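Local coordinates for extracellular protein 11-1 (Passalora fulva, PDB 6ZUS), which is a secreted fungal effector recognised as an avirulence protein, which binds zinc and probably acts in the interplay with plant resistance proteins, at residues 6-14 with 99-109. Residues are numbered along the deposited sequence; the frame is centred on the assembly and turned at random.
Sequences CKAVALKWV and CDVKPYTERVL
Lys7, Val9, Leu11 and Trp13 of strand 6-20 meet the turn and helix of residues 99-109 in a largely buried helix-on-sheet contact: the helix lies across one face of the four-stranded antiparallel sheet, the axes of segments 6-14 and 101-109 turned by 50°. Branched, apolar Leu11 fills the middle, its CD2 3.4 Å from Thr105 OG1 and 4.2 Å from Tyr104 CE2, oblique to a ring whose OH is hydrogen-bonded to Gln48 OE1, outside the contact. Val9 CG2 lies 4.3 Å from Val101 CG1. Thr105 suits a packed helix face because OG1, beside its backbone N (chi1 -57°), donates to Val101 O at 2.6 Å. At the far end Leu109 CD2 is 3.8 Å from Trp13 CB, and a water in the indole plane joins Trp13 NE1 to Leu109 O. From the strand, Lys7 reaches the turn just ahead of the helix, its extended chain bent only at the end (chi4 -91°); NZ donates to Cys99 O at 2.7 Å from above the carbonyl plane, and to Arg86 O and Asn87 OD1. Apolar packing joins helix to sheet between two polar links, and the ammonium of buried Lys7 is probably stabilised by three acceptor dipoles, with Asp100 a more distant opposite charge.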
ATOM      1  N   CYS A   6       7.994  10.367 -14.473  1.00 29.55           N
ATOM      2  CA  CYS A   6       7.516   9.868 -13.164  1.00 28.67           C
ATOM      3  C   CYS A   6       6.227   9.059 -13.412  1.00 27.46           C
ATOM      4  O   CYS A   6       5.645   9.150 -14.535  1.00 24.07           O
ATOM      5  CB  CYS A   6       7.361  10.985 -12.132  1.00 27.92           C
ATOM      6  SG  CYS A   6       8.885  11.281 -11.174  1.00 33.65           S
ATOM      7  N   LYS A   7       5.787   8.302 -12.402  1.00 25.66           N
ATOM      8  CA  LYS A   7       4.523   7.516 -12.401  1.00 24.24           C
ATOM      9  C   LYS A   7       3.727   7.860 -11.137  1.00 24.26           C
ATOM     10  O   LYS A   7       4.328   8.393 -10.150  1.00 24.85           O
ATOM     11  CB  LYS A   7       4.836   6.018 -12.475  1.00 25.88           C
ATOM     12  CG  LYS A   7       5.767   5.536 -11.379  1.00 26.52           C
ATOM     13  CD  LYS A   7       6.015   4.071 -11.354  1.00 29.02           C
ATOM     14  CE  LYS A   7       6.927   3.649 -10.229  1.00 27.91           C
ATOM     15  NZ  LYS A   7       8.343   3.640 -10.652  1.00 26.59           N
ATOM     16  N   ALA A   8       2.411   7.628 -11.174  1.00 21.24           N
ATOM     17  CA  ALA A   8       1.553   7.623  -9.987  1.00 21.27           C
ATOM     18  C   ALA A   8       1.379   6.155  -9.592  1.00 21.71           C
ATOM     19  O   ALA A   8       1.257   5.303 -10.497  1.00 20.51           O
ATOM     20  CB  ALA A   8       0.252   8.300 -10.249  1.00 25.87           C
ATOM     21  N   VAL A   9       1.445   5.886  -8.279  1.00 22.89           N
ATOM     22  CA  VAL A   9       1.416   4.505  -7.716  1.00 20.17           C
ATOM     23  C   VAL A   9       0.233   4.428  -6.737  1.00 20.82           C
ATOM     24  O   VAL A   9       0.185   5.233  -5.781  1.00 20.21           O
ATOM     25  CB  VAL A   9       2.746   4.094  -7.054  1.00 23.23           C
ATOM     26  CG1 VAL A   9       2.641   2.673  -6.515  1.00 22.71           C
ATOM     27  CG2 VAL A   9       3.931   4.208  -8.010  1.00 22.02           C
ATOM     28  N   ALA A  10      -0.721   3.518  -7.009  1.00 20.00           N
ATOM     29  CA  ALA A  10      -1.838   3.142  -6.120  1.00 20.87           C
ATOM     30  C   ALA A  10      -1.264   2.174  -5.073  1.00 19.31           C
ATOM     31  O   ALA A  10      -0.836   1.100  -5.459  1.00 20.24           O
ATOM     32  CB  ALA A  10      -2.964   2.514  -6.893  1.00 21.11           C
ATOM     33  N   LEU A  11      -1.240   2.582  -3.814  1.00 19.85           N
ATOM     34  CA  LEU A  11      -0.639   1.813  -2.670  1.00 18.64           C
ATOM     35  C   LEU A  11      -1.757   1.352  -1.741  1.00 17.68           C
ATOM     36  O   LEU A  11      -2.760   2.104  -1.522  1.00 16.99           O
ATOM     37  CB  LEU A  11       0.335   2.703  -1.902  1.00 18.74           C
ATOM     38  CG  LEU A  11       1.552   3.197  -2.691  1.00 18.20           C
ATOM     39  CD1 LEU A  11       2.157   4.394  -2.021  1.00 20.88           C
ATOM     40  CD2 LEU A  11       2.582   2.106  -2.838  1.00 20.77           C
ATOM     41  N   LYS A  12      -1.556   0.199  -1.145  1.00 17.60           N
ATOM     42  CA  LYS A  12      -2.524  -0.322  -0.149  1.00 18.00           C
ATOM     43  C   LYS A  12      -1.792  -1.184   0.880  1.00 15.75           C
ATOM     44  O   LYS A  12      -0.964  -2.050   0.493  1.00 18.02           O
ATOM     45  CB  LYS A  12      -3.667  -1.060  -0.844  1.00 18.59           C
ATOM     46  CG  LYS A  12      -4.714  -1.569   0.111  1.00 22.89           C
ATOM     47  CD  LYS A  12      -5.998  -1.891  -0.557  1.00 29.10           C
ATOM     48  CE  LYS A  12      -6.066  -3.254  -1.150  1.00 34.31           C
ATOM     49  NZ  LYS A  12      -7.481  -3.725  -1.164  1.00 43.10           N
ATOM     50  N   TRP A  13      -2.037  -0.828   2.124  1.00 16.47           N
ATOM     51  CA  TRP A  13      -1.537  -1.505   3.345  1.00 16.57           C
ATOM     52  C   TRP A  13      -2.641  -2.438   3.818  1.00 16.98           C
ATOM     53  O   TRP A  13      -3.816  -2.002   3.932  1.00 17.66           O
ATOM     54  CB  TRP A  13      -1.204  -0.461   4.378  1.00 17.78           C
ATOM     55  CG  TRP A  13      -0.627  -1.014   5.627  1.00 19.40           C
ATOM     56  CD1 TRP A  13       0.696  -1.057   5.966  1.00 21.15           C
ATOM     57  CD2 TRP A  13      -1.369  -1.508   6.759  1.00 18.72           C
ATOM     58  NE1 TRP A  13       0.829  -1.554   7.226  1.00 21.35           N
ATOM     59  CE2 TRP A  13      -0.408  -1.869   7.737  1.00 20.62           C
ATOM     60  CE3 TRP A  13      -2.729  -1.675   7.055  1.00 19.78           C
ATOM     61  CZ2 TRP A  13      -0.769  -2.386   8.975  1.00 19.46           C
ATOM     62  CZ3 TRP A  13      -3.089  -2.212   8.281  1.00 18.80           C
ATOM     63  CH2 TRP A  13      -2.116  -2.561   9.212  1.00 20.28           C
ATOM     64  N   VAL A  14      -2.325  -3.696   4.068  1.00 16.41           N
ATOM     65  CA  VAL A  14      -3.360  -4.716   4.375  1.00 17.74           C
ATOM     66  C   VAL A  14      -2.982  -5.493   5.636  1.00 18.55           C
ATOM     67  O   VAL A  14      -1.830  -5.940   5.733  1.00 16.00           O
ATOM     68  CB  VAL A  14      -3.618  -5.668   3.186  1.00 18.30           C
ATOM     69  CG1 VAL A  14      -4.794  -6.585   3.501  1.00 17.48           C
ATOM     70  CG2 VAL A  14      -3.841  -4.935   1.858  1.00 19.34           C
ATOM     71  N   CYS A  99      13.283   2.061  -8.065  1.00 23.56           N
ATOM     72  CA  CYS A  99      11.989   2.774  -7.968  1.00 25.14           C
ATOM     73  C   CYS A  99      10.850   1.955  -8.595  1.00 23.56           C
ATOM     74  O   CYS A  99       9.737   2.479  -8.625  1.00 24.07           O
ATOM     75  CB  CYS A  99      12.068   4.151  -8.602  1.00 29.80           C
ATOM     76  SG  CYS A  99      13.388   5.219  -7.936  1.00 30.35           S
ATOM     77  N   ASP A 100      11.103   0.699  -8.973  1.00 22.78           N
ATOM     78  CA  ASP A 100      10.043  -0.237  -9.435  1.00 24.46           C
ATOM     79  C   ASP A 100       9.006  -0.387  -8.327  1.00 21.43           C
ATOM     80  O   ASP A 100       9.358  -0.218  -7.146  1.00 20.54           O
ATOM     81  CB  ASP A 100      10.626  -1.594  -9.850  1.00 27.42           C
ATOM     82  CG  ASP A 100      11.350  -1.530 -11.227  1.00 41.86           C
ATOM     83  OD1 ASP A 100      11.403  -0.408 -11.879  1.00 40.83           O
ATOM     84  OD2 ASP A 100      11.875  -2.594 -11.679  1.00 46.90           O
ATOM     85  N   VAL A 101       7.771  -0.682  -8.691  1.00 22.75           N
ATOM     86  CA  VAL A 101       6.646  -0.598  -7.721  1.00 23.17           C
ATOM     87  C   VAL A 101       6.900  -1.579  -6.568  1.00 20.99           C
ATOM     88  O   VAL A 101       6.609  -1.216  -5.414  1.00 21.12           O
ATOM     89  CB  VAL A 101       5.246  -0.793  -8.335  1.00 27.03           C
ATOM     90  CG1 VAL A 101       4.949   0.299  -9.340  1.00 30.61           C
ATOM     91  CG2 VAL A 101       5.079  -2.163  -8.951  1.00 32.33           C
ATOM     92  N   LYS A 102       7.443  -2.761  -6.802  1.00 18.38           N
ATOM     93  CA  LYS A 102       7.637  -3.716  -5.681  1.00 20.32           C
ATOM     94  C   LYS A 102       8.587  -3.161  -4.610  1.00 19.25           C
ATOM     95  O   LYS A 102       8.191  -3.001  -3.445  1.00 19.65           O
ATOM     96  CB  LYS A 102       8.091  -5.061  -6.218  1.00 20.93           C
ATOM     97  CG  LYS A 102       8.522  -6.026  -5.146  1.00 24.63           C
ATOM     98  CD  LYS A 102       8.998  -7.299  -5.805  1.00 29.97           C
ATOM     99  CE  LYS A 102       9.204  -8.478  -4.891  1.00 36.04           C
ATOM    100  NZ  LYS A 102       9.926  -8.089  -3.676  1.00 48.93           N
ATOM    101  N   PRO A 103       9.873  -2.856  -4.921  1.00 20.19           N
ATOM    102  CA  PRO A 103      10.810  -2.378  -3.897  1.00 18.94           C
ATOM    103  C   PRO A 103      10.331  -1.051  -3.296  1.00 18.34           C
ATOM    104  O   PRO A 103      10.491  -0.888  -2.073  1.00 19.48           O
ATOM    105  CB  PRO A 103      12.182  -2.272  -4.612  1.00 21.62           C
ATOM    106  CG  PRO A 103      11.850  -2.258  -6.072  1.00 21.09           C
ATOM    107  CD  PRO A 103      10.561  -3.060  -6.220  1.00 20.08           C
ATOM    108  N   TYR A 104       9.839  -0.129  -4.140  1.00 17.46           N
ATOM    109  CA  TYR A 104       9.334   1.188  -3.668  1.00 18.48           C
ATOM    110  C   TYR A 104       8.240   0.952  -2.612  1.00 17.79           C
ATOM    111  O   TYR A 104       8.292   1.524  -1.522  1.00 17.82           O
ATOM    112  CB  TYR A 104       8.835   2.042  -4.829  1.00 18.24           C
ATOM    113  CG  TYR A 104       8.047   3.247  -4.396  1.00 17.58           C
ATOM    114  CD1 TYR A 104       8.646   4.409  -3.914  1.00 18.64           C
ATOM    115  CD2 TYR A 104       6.668   3.253  -4.487  1.00 19.27           C
ATOM    116  CE1 TYR A 104       7.904   5.504  -3.485  1.00 19.05           C
ATOM    117  CE2 TYR A 104       5.908   4.331  -4.063  1.00 18.63           C
ATOM    118  CZ  TYR A 104       6.515   5.464  -3.562  1.00 20.19           C
ATOM    119  OH  TYR A 104       5.701   6.478  -3.152  1.00 21.66           O
ATOM    120  N   THR A 105       7.217   0.151  -2.936  1.00 17.19           N
ATOM    121  CA  THR A 105       6.077  -0.129  -2.022  1.00 18.10           C
ATOM    122  C   THR A 105       6.604  -0.710  -0.714  1.00 17.09           C
ATOM    123  O   THR A 105       6.205  -0.281   0.394  1.00 18.35           O
ATOM    124  CB  THR A 105       5.036  -1.053  -2.677  1.00 19.39           C
ATOM    125  OG1 THR A 105       4.599  -0.431  -3.891  1.00 18.34           O
ATOM    126  CG2 THR A 105       3.919  -1.327  -1.686  1.00 18.80           C
ATOM    127  N   GLU A 106       7.511  -1.673  -0.805  1.00 17.94           N
ATOM    128  CA  GLU A 106       8.056  -2.329   0.416  1.00 18.80           C
ATOM    129  C   GLU A 106       8.821  -1.327   1.291  1.00 17.72           C
ATOM    130  O   GLU A 106       8.639  -1.397   2.529  1.00 19.18           O
ATOM    131  CB  GLU A 106       8.887  -3.543   0.027  1.00 19.89           C
ATOM    132  CG  GLU A 106       8.033  -4.632  -0.524  1.00 19.52           C
ATOM    133  CD  GLU A 106       8.801  -5.898  -0.878  1.00 25.72           C
ATOM    134  OE1 GLU A 106      10.064  -5.785  -0.954  1.00 29.41           O
ATOM    135  OE2 GLU A 106       8.169  -7.005  -1.000  1.00 23.88           O
ATOM    136  N   ARG A 107       9.562  -0.372   0.696  1.00 19.58           N
ATOM    137  CA  ARG A 107      10.253   0.701   1.483  1.00 20.16           C
ATOM    138  C   ARG A 107       9.245   1.649   2.143  1.00 21.30           C
ATOM    139  O   ARG A 107       9.416   1.980   3.321  1.00 24.73           O
ATOM    140  CB  ARG A 107      11.260   1.479   0.632  1.00 20.12           C
ATOM    141  CG  ARG A 107      12.446   0.613   0.194  1.00 19.84           C
ATOM    142  CD  ARG A 107      13.596   1.478  -0.302  1.00 21.75           C
ATOM    143  NE  ARG A 107      13.174   2.415  -1.346  1.00 19.93           N
ATOM    144  CZ  ARG A 107      13.137   2.141  -2.645  1.00 20.06           C
ATOM    145  NH1 ARG A 107      13.599   0.994  -3.095  1.00 21.25           N
ATOM    146  NH2 ARG A 107      12.711   3.058  -3.502  1.00 20.39           N
ATOM    147  N   VAL A 108       8.219   2.059   1.419  1.00 18.75           N
ATOM    148  CA  VAL A 108       7.273   3.108   1.875  1.00 18.87           C
ATOM    149  C   VAL A 108       6.280   2.519   2.895  1.00 18.81           C
ATOM    150  O   VAL A 108       5.979   3.224   3.883  1.00 18.82           O
ATOM    151  CB  VAL A 108       6.596   3.732   0.636  1.00 22.75           C
ATOM    152  CG1 VAL A 108       5.350   4.518   0.990  1.00 24.02           C
ATOM    153  CG2 VAL A 108       7.620   4.579  -0.119  1.00 25.11           C
ATOM    154  N   LEU A 109       5.688   1.343   2.629  1.00 17.93           N
ATOM    155  CA  LEU A 109       4.670   0.709   3.497  1.00 18.94           C
ATOM    156  C   LEU A 109       5.336  -0.201   4.539  1.00 19.44           C
ATOM    157  O   LEU A 109       4.689  -0.467   5.595  1.00 20.43           O
ATOM    158  CB  LEU A 109       3.637  -0.066   2.656  1.00 18.16           C
ATOM    159  CG  LEU A 109       2.409   0.743   2.226  1.00 17.66           C
ATOM    160  CD1 LEU A 109       2.793   1.913   1.338  1.00 22.51           C
ATOM    161  CD2 LEU A 109       1.353  -0.097   1.532  1.00 18.89           C
TER
HETATM  162  O   HOH W   1       3.643  -1.326   8.077  1.00 22.66           O